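Local structure of prolyl-tRNA synthetase (Naegleria fowleri, 6UYH) at residues 234-248 and 263-275. The protein probably charges tRNA(Pro) with proline, first activating the amino acid with ATP and then transferring it to the tRNA. Residues are numbered along the deposited sequence; the frame is centred on the assembly and turned at random.
Sequences VQGGTSHHLGQNFSK and FAYQNSWGLSTRT. With ANP (phosphoaminophosphonic acid-adenylate ester), chain C; HFG (7-bromo-6-chloro-3-{3-[(2R,3S)-3-hydroxypiperidin-2-yl]-2-oxopropyl}quinazolin-4(3H)-one), chain D.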
loop_
_atom_site.group_PDB
_atom_site.type_symbol
_atom_site.label_atom_id
_atom_site.label_comp_id
_atom_site.label_asym_id
_atom_site.label_seq_id
_atom_site.Cartn_x
_atom_site.Cartn_y
_atom_site.Cartn_z
ATOM N N VAL A 234 24.605 8.194 3.123
ATOM C CA VAL A 234 23.306 8.129 2.464
ATOM C C VAL A 234 22.311 8.901 3.323
ATOM O O VAL A 234 22.145 8.600 4.511
ATOM C CB VAL A 234 22.829 6.681 2.252
ATOM C CG1 VAL A 234 21.390 6.658 1.723
ATOM C CG2 VAL A 234 23.761 5.935 1.312
ATOM N N GLN A 235 21.645 9.885 2.720
ATOM C CA GLN A 235 20.589 10.622 3.403
ATOM C C GLN A 235 19.401 9.690 3.609
ATOM O O GLN A 235 18.735 9.292 2.644
ATOM C CB GLN A 235 20.222 11.862 2.590
ATOM C CG GLN A 235 21.266 12.992 2.660
ATOM C CD GLN A 235 22.621 12.636 2.025
ATOM O OE1 GLN A 235 22.704 12.336 0.832
ATOM N NE2 GLN A 235 23.684 12.674 2.827
ATOM N N GLY A 236 19.141 9.317 4.868
ATOM C CA GLY A 236 18.276 8.182 5.130
ATOM C C GLY A 236 16.803 8.470 5.294
ATOM O O GLY A 236 16.002 7.538 5.264
ATOM N N GLY A 237 16.418 9.732 5.460
ATOM C CA GLY A 237 15.035 10.095 5.729
ATOM C C GLY A 237 15.015 11.539 6.189
ATOM O O GLY A 237 16.040 12.042 6.650
ATOM N N THR A 238 13.885 12.222 6.069
ATOM C CA THR A 238 13.889 13.676 6.149
ATOM C C THR A 238 12.682 14.153 6.938
ATOM O O THR A 238 11.580 13.652 6.739
ATOM C CB THR A 238 13.867 14.273 4.743
ATOM O OG1 THR A 238 14.870 13.637 3.938
ATOM C CG2 THR A 238 14.175 15.733 4.806
ATOM N N SER A 239 12.875 15.143 7.813
ATOM C CA SER A 239 11.752 15.705 8.564
ATOM C C SER A 239 11.893 17.226 8.601
ATOM O O SER A 239 12.839 17.750 9.199
ATOM C CB SER A 239 11.697 15.105 9.971
ATOM O OG SER A 239 10.571 15.573 10.692
ATOM N N HIS A 240 10.962 17.926 7.949
ATOM C CA HIS A 240 11.016 19.372 7.746
ATOM C C HIS A 240 10.065 20.091 8.682
ATOM O O HIS A 240 8.916 19.672 8.843
ATOM C CB HIS A 240 10.583 19.768 6.330
ATOM C CG HIS A 240 11.289 19.050 5.230
ATOM N ND1 HIS A 240 12.583 19.343 4.862
ATOM C CD2 HIS A 240 10.861 18.088 4.380
ATOM C CE1 HIS A 240 12.934 18.571 3.851
ATOM N NE2 HIS A 240 11.904 17.805 3.536
ATOM N N HIS A 241 10.510 21.226 9.225
ATOM C CA HIS A 241 9.584 22.253 9.685
ATOM C C HIS A 241 9.382 23.253 8.550
ATOM O O HIS A 241 10.339 23.894 8.099
ATOM C CB HIS A 241 10.088 22.956 10.942
ATOM C CG HIS A 241 9.170 24.042 11.425
ATOM N ND1 HIS A 241 7.822 23.835 11.636
ATOM C CD2 HIS A 241 9.399 25.342 11.717
ATOM C CE1 HIS A 241 7.261 24.960 12.039
ATOM N NE2 HIS A 241 8.198 25.893 12.099
ATOM N N LEU A 242 8.148 23.365 8.070
ATOM C CA LEU A 242 7.841 24.236 6.946
ATOM C C LEU A 242 7.441 25.635 7.394
ATOM O O LEU A 242 7.268 26.521 6.547
ATOM C CB LEU A 242 6.732 23.609 6.083
ATOM C CG LEU A 242 6.947 22.175 5.571
ATOM C CD1 LEU A 242 5.687 21.675 4.847
ATOM C CD2 LEU A 242 8.167 22.087 4.650
ATOM N N GLY A 243 7.336 25.860 8.700
ATOM C CA GLY A 243 6.894 27.143 9.204
ATOM C C GLY A 243 5.536 27.488 8.643
ATOM O O GLY A 243 4.634 26.645 8.563
ATOM N N GLN A 244 5.392 28.744 8.223
ATOM C CA GLN A 244 4.193 29.223 7.552
ATOM C C GLN A 244 4.431 29.451 6.063
ATOM O O GLN A 244 3.643 30.142 5.408
ATOM C CB GLN A 244 3.694 30.501 8.226
ATOM C CG GLN A 244 3.316 30.306 9.692
ATOM C CD GLN A 244 3.039 31.612 10.407
ATOM O OE1 GLN A 244 3.731 32.605 10.191
ATOM N NE2 GLN A 244 2.017 31.618 11.261
ATOM N N ASN A 245 5.500 28.869 5.516
ATOM C CA ASN A 245 5.846 29.103 4.118
ATOM C C ASN A 245 4.775 28.578 3.172
ATOM O O ASN A 245 4.404 29.258 2.207
ATOM C CB ASN A 245 7.198 28.457 3.808
ATOM C CG ASN A 245 8.332 29.091 4.591
ATOM O OD1 ASN A 245 8.338 30.300 4.817
ATOM N ND2 ASN A 245 9.291 28.282 5.014
ATOM N N PHE A 246 4.269 27.370 3.425
ATOM C CA PHE A 246 3.235 26.813 2.564
ATOM C C PHE A 246 1.844 27.292 2.954
ATOM O O PHE A 246 0.964 27.378 2.090
ATOM C CB PHE A 246 3.294 25.282 2.576
ATOM C CG PHE A 246 4.365 24.719 1.682
ATOM C CD1 PHE A 246 5.655 24.530 2.156
ATOM C CD2 PHE A 246 4.088 24.401 0.359
ATOM C CE1 PHE A 246 6.645 24.020 1.332
ATOM C CE2 PHE A 246 5.073 23.888 -0.466
ATOM C CZ PHE A 246 6.351 23.695 0.022
ATOM N N SER A 247 1.620 27.617 4.229
ATOM C CA SER A 247 0.301 28.108 4.608
ATOM C C SER A 247 0.053 29.504 4.055
ATOM O O SER A 247 -1.094 29.863 3.772
ATOM C CB SER A 247 0.132 28.071 6.125
ATOM O OG SER A 247 1.169 28.756 6.789
ATOM N N LYS A 248 1.108 30.302 3.864
ATOM C CA LYS A 248 0.916 31.569 3.169
ATOM C C LYS A 248 0.689 31.339 1.682
ATOM O O LYS A 248 -0.159 31.996 1.069
ATOM C CB LYS A 248 2.112 32.492 3.408
ATOM C CG LYS A 248 2.171 33.060 4.815
ATOM C CD LYS A 248 3.488 33.786 5.062
ATOM C CE LYS A 248 3.622 34.189 6.521
ATOM N NZ LYS A 248 4.957 34.790 6.827
ATOM N N PHE A 263 -1.967 32.016 10.192
ATOM C CA PHE A 263 -1.521 30.968 9.287
ATOM C C PHE A 263 -1.070 29.751 10.085
ATOM O O PHE A 263 -0.402 29.883 11.116
ATOM C CB PHE A 263 -0.368 31.466 8.416
ATOM C CG PHE A 263 -0.767 32.496 7.408
ATOM C CD1 PHE A 263 -1.482 32.133 6.281
ATOM C CD2 PHE A 263 -0.403 33.825 7.574
ATOM C CE1 PHE A 263 -1.844 33.073 5.341
ATOM C CE2 PHE A 263 -0.762 34.776 6.639
ATOM C CZ PHE A 263 -1.481 34.407 5.521
ATOM N N ALA A 264 -1.441 28.563 9.607
ATOM C CA ALA A 264 -1.030 27.338 10.275
ATOM C C ALA A 264 0.477 27.136 10.149
ATOM O O ALA A 264 1.106 27.558 9.176
ATOM C CB ALA A 264 -1.760 26.125 9.685
ATOM N N TYR A 265 1.051 26.483 11.153
ATOM C CA TYR A 265 2.411 25.972 11.069
ATOM C C TYR A 265 2.357 24.550 10.532
ATOM O O TYR A 265 1.482 23.768 10.917
ATOM C CB TYR A 265 3.084 26.005 12.437
ATOM C CG TYR A 265 3.396 27.416 12.890
ATOM C CD1 TYR A 265 4.668 27.950 12.711
ATOM C CD2 TYR A 265 2.418 28.216 13.459
ATOM C CE1 TYR A 265 4.965 29.247 13.109
ATOM C CE2 TYR A 265 2.707 29.518 13.862
ATOM C CZ TYR A 265 3.983 30.022 13.677
ATOM O OH TYR A 265 4.287 31.306 14.067
ATOM N N GLN A 266 3.271 24.223 9.617
ATOM C CA GLN A 266 3.253 22.918 8.967
ATOM C C GLN A 266 4.608 22.237 9.029
ATOM O O GLN A 266 5.656 22.889 9.096
ATOM C CB GLN A 266 2.844 23.007 7.500
ATOM C CG GLN A 266 1.385 23.376 7.291
ATOM C CD GLN A 266 1.092 23.651 5.839
ATOM O OE1 GLN A 266 1.246 24.781 5.372
ATOM N NE2 GLN A 266 0.690 22.614 5.104
ATOM N N ASN A 267 4.558 20.906 8.993
ATOM C CA ASN A 267 5.708 20.037 8.786
ATOM C C ASN A 267 5.401 19.086 7.637
ATOM O O ASN A 267 4.236 18.828 7.321
ATOM C CB ASN A 267 6.027 19.175 10.015
ATOM C CG ASN A 267 6.258 19.978 11.263
ATOM O OD1 ASN A 267 6.729 21.122 11.224
ATOM N ND2 ASN A 267 5.955 19.364 12.400
ATOM N N SER A 268 6.455 18.528 7.040
ATOM C CA SER A 268 6.310 17.321 6.228
ATOM C C SER A 268 7.548 16.456 6.417
ATOM O O SER A 268 8.606 16.936 6.822
ATOM C CB SER A 268 6.064 17.638 4.737
ATOM O OG SER A 268 7.201 18.228 4.135
ATOM N N TRP A 269 7.404 15.157 6.150
ATOM C CA TRP A 269 8.464 14.214 6.476
ATOM C C TRP A 269 8.274 12.969 5.621
ATOM O O TRP A 269 7.141 12.571 5.353
ATOM C CB TRP A 269 8.469 13.854 7.977
ATOM C CG TRP A 269 7.136 14.070 8.723
ATOM C CD1 TRP A 269 6.688 15.235 9.297
ATOM C CD2 TRP A 269 6.117 13.079 8.989
ATOM N NE1 TRP A 269 5.454 15.035 9.891
ATOM C CE2 TRP A 269 5.083 13.723 9.717
ATOM C CE3 TRP A 269 5.989 11.716 8.691
ATOM C CZ2 TRP A 269 3.931 13.052 10.144
ATOM C CZ3 TRP A 269 4.824 11.042 9.117
ATOM C CH2 TRP A 269 3.816 11.718 9.830
ATOM N N GLY A 270 9.378 12.381 5.171
ATOM C CA GLY A 270 9.285 11.207 4.314
ATOM C C GLY A 270 10.424 10.237 4.528
ATOM O O GLY A 270 11.547 10.624 4.867
ATOM N N LEU A 271 10.134 8.962 4.268
ATOM C CA LEU A 271 11.063 7.842 4.389
ATOM C C LEU A 271 10.728 6.887 3.249
ATOM O O LEU A 271 9.547 6.611 3.035
ATOM C CB LEU A 271 10.878 7.137 5.745
ATOM C CG LEU A 271 11.751 5.924 6.069
ATOM C CD1 LEU A 271 13.100 6.391 6.577
ATOM C CD2 LEU A 271 11.060 5.024 7.090
ATOM N N SER A 272 11.740 6.388 2.521
ATOM C CA SER A 272 11.495 5.632 1.281
ATOM C C SER A 272 12.138 4.245 1.309
ATOM O O SER A 272 12.848 3.872 2.249
ATOM C CB SER A 272 12.044 6.387 0.070
ATOM O OG SER A 272 13.448 6.189 -0.021
ATOM N N THR A 273 11.939 3.515 0.203
ATOM C CA THR A 273 12.581 2.225 -0.022
ATOM C C THR A 273 14.098 2.336 -0.192
ATOM O O THR A 273 14.762 1.303 -0.328
ATOM C CB THR A 273 11.941 1.528 -1.232
ATOM O OG1 THR A 273 11.691 2.468 -2.294
ATOM C CG2 THR A 273 10.610 0.869 -0.801
ATOM N N ARG A 274 14.653 3.550 -0.169
ATOM C CA ARG A 274 16.093 3.709 0.011
ATOM C C ARG A 274 16.582 2.943 1.238
ATOM O O ARG A 274 17.704 2.417 1.244
ATOM C CB ARG A 274 16.427 5.209 0.120
ATOM C CG ARG A 274 17.824 5.517 0.630
ATOM C CD ARG A 274 18.111 7.021 0.533
ATOM N NE ARG A 274 18.136 7.470 -0.852
ATOM C CZ ARG A 274 18.426 8.705 -1.218
ATOM N NH1 ARG A 274 18.747 9.612 -0.292
ATOM N NH2 ARG A 274 18.411 9.025 -2.507
ATOM N N THR A 275 15.747 2.863 2.275
ATOM C CA THR A 275 16.060 2.092 3.480
ATOM C C THR A 275 16.575 0.699 3.156
ATOM O O THR A 275 17.523 0.218 3.789
ATOM C CB THR A 275 14.812 1.964 4.363
ATOM O OG1 THR A 275 13.698 1.530 3.568
ATOM C CG2 THR A 275 14.481 3.291 5.008
HETATM P PG ANP C . 18.375 13.265 -2.647
HETATM O O1G ANP C . 19.582 14.078 -2.601
HETATM O O2G ANP C . 17.791 13.328 -4.122
HETATM O O3G ANP C . 18.805 11.803 -2.239
HETATM P PB ANP C . 15.826 14.602 -1.811
HETATM O O1B ANP C . 15.877 15.957 -1.284
HETATM O O2B ANP C . 15.479 14.650 -3.331
HETATM N N3B ANP C . 17.231 13.776 -1.585
HETATM P PA ANP C . 13.317 14.091 -0.464
HETATM O O1A ANP C . 13.410 14.990 0.706
HETATM O O2A ANP C . 12.479 14.703 -1.538
HETATM O O3A ANP C . 14.740 13.762 -1.089
HETATM O "O5'" ANP C . 12.737 12.618 -0.169
HETATM C "C5'" ANP C . 12.500 12.003 1.118
HETATM C "C4'" ANP C . 13.426 10.820 1.223
HETATM O "O4'" ANP C . 13.197 9.919 0.117
HETATM C "C3'" ANP C . 14.895 11.198 1.114
HETATM O "O3'" ANP C . 15.407 11.589 2.383
HETATM C "C2'" ANP C . 15.538 9.907 0.605
HETATM O "O2'" ANP C . 15.927 9.083 1.696
HETATM C "C1'" ANP C . 14.412 9.277 -0.238
HETATM N N9 ANP C . 14.603 9.421 -1.676
HETATM C C8 ANP C . 14.766 10.587 -2.378
HETATM N N7 ANP C . 14.913 10.422 -3.669
HETATM C C5 ANP C . 14.839 9.043 -3.832
HETATM C C6 ANP C . 14.924 8.219 -4.968
HETATM N N6 ANP C . 15.051 8.676 -6.216
HETATM N N1 ANP C . 14.845 6.883 -4.777
HETATM C C2 ANP C . 14.666 6.419 -3.536
HETATM N N3 ANP C . 14.553 7.100 -2.394
HETATM C C4 ANP C . 14.653 8.416 -2.611
HETATM O "O4'" HFG D . 9.762 16.204 -1.615
HETATM C C21 HFG D . 10.374 17.099 -1.070
HETATM C "C3'" HFG D . 10.005 17.594 0.310
HETATM C "C2'" HFG D . 9.291 16.580 1.214
HETATM N "N1'" HFG D . 7.951 16.232 0.723
HETATM C "C6'" HFG D . 7.223 15.381 1.672
HETATM C "C5'" HFG D . 7.952 14.094 1.951
HETATM C "C4'" HFG D . 9.386 14.379 2.407
HETATM C C39 HFG D . 10.095 15.297 1.428
HETATM O "O7'" HFG D . 11.400 15.612 1.923
HETATM C "C1'" HFG D . 11.552 17.797 -1.765
HETATM N N3 HFG D . 11.496 17.648 -3.217
HETATM C C4 HFG D . 10.487 18.318 -3.897
HETATM O O11 HFG D . 9.705 19.044 -3.311
HETATM C C10 HFG D . 10.449 18.027 -5.336
HETATM C C5 HFG D . 9.498 18.639 -6.151
HETATM C C2 HFG D . 12.365 16.807 -3.857
HETATM N N1 HFG D . 12.355 16.513 -5.108
HETATM C C9 HFG D . 11.362 17.120 -5.879
HETATM C C8 HFG D . 11.282 16.783 -7.230
HETATM C C7 HFG D . 10.312 17.381 -8.019
HETATM BR BR1 HFG D . 10.166 16.823 -9.822
HETATM C C6 HFG D . 9.451 18.321 -7.494
HETATM CL CL1 HFG D . 8.323 19.169 -8.508
HETATM O O HOH W 1 14.439 7.248 2.982
HETATM O O HOH W 2 3.444 26.234 6.014
HETATM O O HOH W 3 -0.342 34.009 11.443
#
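The strand running on from Val234 and strand 265-272 are antiparallel neighbours, axes 4.6 Å apart at closest, with paired backbone bonds joining Thr238 to Gly270 and His240 to Ser268; a classic beta bulge sets Leu242 and Gly243 against Gln266. On the ligand face, His240 NE2 donates to the halofuginone hydroxyl O7' (2.8 Å) at the edge of its ring, while Thr220 holds ND1. Side-chain-less Gly270 lets the piperidine C4' lie 3.4 Å from its N. Thr238 OG1 meets ribose O3' of the ATP analogue at 2.6 Å. Where the strands part, Arg274 reaches back: NH1 bonds Gln235 O in the carbonyl plane on a lone pair (3.0 Å), NH1 and NH2 both grip gamma-phosphate oxygen O3G, and one guanidinium face covers C2'. Ser272 OG accepts from Arg274 N and donates to adenine N3. On the face toward helix 177-198, CG anti to the backbone N (chi1 179°) carries the His241 ring across to Asn267. There ND1 gives OD1 an in-plane bond (3.0 Å, 170°), while Asn267 ND2 bonds Ala180 O and Glu183 of that helix. Beyond the bulge, the Gln244 amide stacks on Tyr265 with planes 23° apart, and Ser247 OG bonds Ala264 O (2.7 Å). Strand 265-272 running into helix 274-283, with Arg274 at the helix start on the gamma-phosphate, is motif 3 of class II aminoacyl-tRNA synthetases; the strand from Val234 is its neighbour in the antiparallel sheet of the catalytic core.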